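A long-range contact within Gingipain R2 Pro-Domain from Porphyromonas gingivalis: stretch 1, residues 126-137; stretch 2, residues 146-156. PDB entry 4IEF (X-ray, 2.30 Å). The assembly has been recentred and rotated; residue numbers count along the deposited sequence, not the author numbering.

Stretch 1 (126-137) KFFPGEIATLSD
Stretch 2 146-156: GQVVNFAPLQY

The two stretches run antiparallel and bury 890 Å² between them. Strand 133-135 lies against strand 146-151 at 161°, with axes 4.6 Å apart at closest. The register pairs A133 with F151, T134 with N150 and L135 with V149. F128 and Y156 form a separate single bridge.

Backbone hydrogen bonds carry the pairing. T134 N donates to N150 O (3.0 Å), and N150 N returns to T134 O (2.8 Å). A152 N reaches I132 O at 2.7 Å, and S136 N reaches V148 O at 2.8 Å. At the other bridge, F128 N to Y156 O and Y156 N to F128 O are both 3.0 Å. T134 (phi/psi -137/169) is extended. Between these bonds, A133 CA lies 3.2 Å from N150 O in a CA-H...O contact.

Amide side chains add further bonds. N150 (chi1 -42°, chi2 -64°) shares a sheet face with T134. Its ND2 donates to T134 OG1 (3.0 Å) and S136 OG (3.2 Å); T134 is p and S136 m. Q147, t at chi1 and chi2, extends NE2 to S136 O at 2.8 Å.

Q155 (m, m, chi3 -40°) reaches G130 and E131. Q155 OE1 accepts from G130 N (3.1 Å); Q155 NE2 donates to E131 O (3.1 Å) and, within its own stretch, to A152 O (2.9 Å). An amide suits this place because it offers both donor and acceptor. A cis peptide precedes P129. G130 adopts phi/psi 121/-53, where a CB would jam against the preceding carbonyl.

Apolar contacts are few. L135 (m, t) sets CD2 4.0 Å from CB of V149 (p), on the face shared with A133 and F151. P129 CG meets A152 CB at 4.0 Å; the small A152 methyl points toward stretch 1.

The F127 ring (m, chi2 90°) turns its edge to a carbonyl, F127 CD2 to Q155 O 3.6 Å. A water joins D137 O (3.0 Å to the water O) to V148 N (2.7 Å).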

# COMPACT_ATOMS: atom_id res chain seq x y z
N LYS A 126 -26.42 -29.28 8.90
CA LYS A 126 -25.41 -29.44 7.85
C LYS A 126 -24.10 -28.77 8.29
O LYS A 126 -24.11 -27.94 9.21
CB LYS A 126 -25.89 -28.88 6.50
CG LYS A 126 -26.02 -27.36 6.42
CD LYS A 126 -26.08 -26.90 4.97
CE LYS A 126 -25.59 -25.48 4.81
NZ LYS A 126 -25.59 -25.06 3.39
N PHE A 127 -22.97 -29.10 7.61
CA PHE A 127 -21.68 -28.51 7.92
C PHE A 127 -21.46 -27.23 7.13
O PHE A 127 -21.62 -27.22 5.90
CB PHE A 127 -20.53 -29.50 7.68
CG PHE A 127 -20.35 -30.45 8.84
CD1 PHE A 127 -21.04 -31.66 8.87
CD2 PHE A 127 -19.53 -30.13 9.91
CE1 PHE A 127 -20.88 -32.54 9.95
CE2 PHE A 127 -19.38 -31.00 10.98
CZ PHE A 127 -20.06 -32.20 10.99
N PHE A 128 -21.13 -26.15 7.85
CA PHE A 128 -20.85 -24.83 7.30
C PHE A 128 -19.33 -24.62 7.23
O PHE A 128 -18.64 -25.08 8.13
CB PHE A 128 -21.51 -23.74 8.16
CG PHE A 128 -23.01 -23.65 8.04
CD1 PHE A 128 -23.61 -22.73 7.19
CD2 PHE A 128 -23.83 -24.49 8.79
CE1 PHE A 128 -25.00 -22.64 7.08
CE2 PHE A 128 -25.23 -24.40 8.68
CZ PHE A 128 -25.80 -23.47 7.84
N PRO A 129 -18.77 -23.94 6.19
CA PRO A 129 -19.44 -23.33 5.03
C PRO A 129 -19.90 -24.35 3.98
O PRO A 129 -20.76 -24.04 3.16
CB PRO A 129 -18.36 -22.39 4.47
CG PRO A 129 -17.06 -23.07 4.82
CD PRO A 129 -17.30 -23.73 6.15
N GLY A 130 -19.34 -25.56 4.03
CA GLY A 130 -19.67 -26.66 3.12
C GLY A 130 -18.48 -27.17 2.35
O GLY A 130 -18.21 -28.38 2.35
N GLU A 131 -17.75 -26.26 1.67
CA GLU A 131 -16.55 -26.57 0.89
C GLU A 131 -15.31 -26.31 1.72
O GLU A 131 -15.24 -25.30 2.43
CB GLU A 131 -16.49 -25.74 -0.42
CG GLU A 131 -17.70 -25.78 -1.35
CD GLU A 131 -18.20 -27.12 -1.85
OE1 GLU A 131 -19.44 -27.33 -1.85
OE2 GLU A 131 -17.37 -27.94 -2.31
N ILE A 132 -14.32 -27.20 1.64
CA ILE A 132 -13.07 -27.04 2.40
C ILE A 132 -12.03 -26.27 1.56
O ILE A 132 -11.01 -25.85 2.10
CB ILE A 132 -12.51 -28.39 2.97
CG1 ILE A 132 -12.04 -29.35 1.87
CG2 ILE A 132 -13.52 -29.05 3.92
CD1 ILE A 132 -11.00 -30.34 2.34
N ALA A 133 -12.32 -26.06 0.25
CA ALA A 133 -11.46 -25.32 -0.68
C ALA A 133 -12.27 -24.64 -1.78
O ALA A 133 -13.13 -25.27 -2.41
CB ALA A 133 -10.42 -26.24 -1.29
N THR A 134 -12.01 -23.34 -2.00
CA THR A 134 -12.67 -22.53 -3.04
C THR A 134 -11.66 -21.64 -3.77
O THR A 134 -10.52 -21.48 -3.33
CB THR A 134 -13.79 -21.64 -2.44
OG1 THR A 134 -13.21 -20.65 -1.59
CG2 THR A 134 -14.91 -22.44 -1.75
N LEU A 135 -12.11 -21.03 -4.88
CA LEU A 135 -11.34 -20.05 -5.64
C LEU A 135 -12.08 -18.72 -5.63
O LEU A 135 -13.30 -18.70 -5.77
CB LEU A 135 -11.10 -20.50 -7.10
CG LEU A 135 -10.07 -21.60 -7.35
CD1 LEU A 135 -10.18 -22.11 -8.76
CD2 LEU A 135 -8.65 -21.12 -7.10
N SER A 136 -11.34 -17.62 -5.46
CA SER A 136 -11.91 -16.28 -5.54
C SER A 136 -11.92 -15.86 -7.03
O SER A 136 -11.34 -16.57 -7.85
CB SER A 136 -11.14 -15.30 -4.66
OG SER A 136 -11.43 -15.53 -3.29
N ASP A 137 -12.59 -14.75 -7.38
CA ASP A 137 -12.69 -14.27 -8.76
C ASP A 137 -11.30 -13.96 -9.35
O ASP A 137 -10.48 -13.36 -8.67
CB ASP A 137 -13.58 -13.01 -8.83
CG ASP A 137 -15.06 -13.29 -8.61
OD1 ASP A 137 -15.50 -14.42 -8.89
OD2 ASP A 137 -15.78 -12.36 -8.21
N GLY A 146 -3.99 -13.67 -12.11
CA GLY A 146 -3.95 -14.33 -10.82
C GLY A 146 -5.30 -14.79 -10.31
O GLY A 146 -6.34 -14.33 -10.79
N GLN A 147 -5.27 -15.70 -9.34
CA GLN A 147 -6.46 -16.22 -8.68
C GLN A 147 -6.10 -16.68 -7.26
O GLN A 147 -5.05 -17.29 -7.05
CB GLN A 147 -7.12 -17.35 -9.49
CG GLN A 147 -8.61 -17.49 -9.17
CD GLN A 147 -9.41 -18.27 -10.17
OE1 GLN A 147 -8.90 -18.78 -11.16
NE2 GLN A 147 -10.71 -18.37 -9.93
N VAL A 148 -6.97 -16.36 -6.30
CA VAL A 148 -6.76 -16.71 -4.89
C VAL A 148 -7.46 -18.02 -4.55
O VAL A 148 -8.65 -18.19 -4.84
CB VAL A 148 -7.20 -15.56 -3.95
CG1 VAL A 148 -7.05 -15.95 -2.47
CG2 VAL A 148 -6.43 -14.27 -4.24
N VAL A 149 -6.71 -18.96 -3.95
CA VAL A 149 -7.24 -20.23 -3.46
C VAL A 149 -7.51 -20.07 -1.94
O VAL A 149 -6.66 -19.54 -1.21
CB VAL A 149 -6.35 -21.48 -3.81
CG1 VAL A 149 -4.96 -21.42 -3.19
CG2 VAL A 149 -7.06 -22.78 -3.45
N ASN A 150 -8.70 -20.47 -1.48
CA ASN A 150 -9.09 -20.38 -0.07
C ASN A 150 -9.26 -21.76 0.56
O ASN A 150 -9.99 -22.60 0.03
CB ASN A 150 -10.39 -19.58 0.08
CG ASN A 150 -10.45 -18.36 -0.80
OD1 ASN A 150 -9.64 -17.44 -0.66
ND2 ASN A 150 -11.32 -18.39 -1.80
N PHE A 151 -8.61 -21.96 1.70
CA PHE A 151 -8.74 -23.18 2.50
C PHE A 151 -9.70 -22.90 3.63
O PHE A 151 -9.52 -21.90 4.32
CB PHE A 151 -7.39 -23.62 3.06
CG PHE A 151 -6.35 -24.02 2.05
CD1 PHE A 151 -5.39 -23.10 1.62
CD2 PHE A 151 -6.31 -25.31 1.54
CE1 PHE A 151 -4.41 -23.48 0.69
CE2 PHE A 151 -5.33 -25.69 0.62
CZ PHE A 151 -4.39 -24.77 0.20
N ALA A 152 -10.73 -23.74 3.81
CA ALA A 152 -11.69 -23.62 4.91
C ALA A 152 -11.51 -24.87 5.80
O ALA A 152 -12.20 -25.87 5.61
CB ALA A 152 -13.11 -23.47 4.38
N PRO A 153 -10.50 -24.86 6.71
CA PRO A 153 -10.21 -26.07 7.50
C PRO A 153 -11.08 -26.27 8.74
O PRO A 153 -10.86 -27.22 9.50
CB PRO A 153 -8.75 -25.86 7.90
CG PRO A 153 -8.62 -24.39 8.04
CD PRO A 153 -9.55 -23.77 7.04
N LEU A 154 -12.06 -25.37 8.95
CA LEU A 154 -12.96 -25.48 10.09
C LEU A 154 -14.40 -25.58 9.58
O LEU A 154 -14.94 -24.62 9.02
CB LEU A 154 -12.76 -24.30 11.07
CG LEU A 154 -11.36 -24.16 11.70
CD1 LEU A 154 -11.21 -22.85 12.41
CD2 LEU A 154 -11.06 -25.31 12.67
N GLN A 155 -14.97 -26.78 9.69
CA GLN A 155 -16.32 -27.11 9.25
C GLN A 155 -17.16 -27.41 10.50
O GLN A 155 -16.76 -28.23 11.32
CB GLN A 155 -16.31 -28.28 8.25
CG GLN A 155 -15.43 -28.05 7.01
CD GLN A 155 -15.98 -27.06 6.01
OE1 GLN A 155 -17.18 -27.03 5.72
NE2 GLN A 155 -15.10 -26.27 5.41
N TYR A 156 -18.27 -26.69 10.67
CA TYR A 156 -19.08 -26.81 11.88
C TYR A 156 -20.55 -26.99 11.58
O TYR A 156 -21.16 -26.21 10.84
CB TYR A 156 -18.87 -25.55 12.76
CG TYR A 156 -19.69 -25.49 14.03
CD1 TYR A 156 -19.41 -26.33 15.11
CD2 TYR A 156 -20.68 -24.53 14.20
CE1 TYR A 156 -20.14 -26.25 16.29
CE2 TYR A 156 -21.42 -24.43 15.38
CZ TYR A 156 -21.14 -25.30 16.43
OH TYR A 156 -21.86 -25.20 17.59
O HOH W 1 -8.63 -14.27 -6.48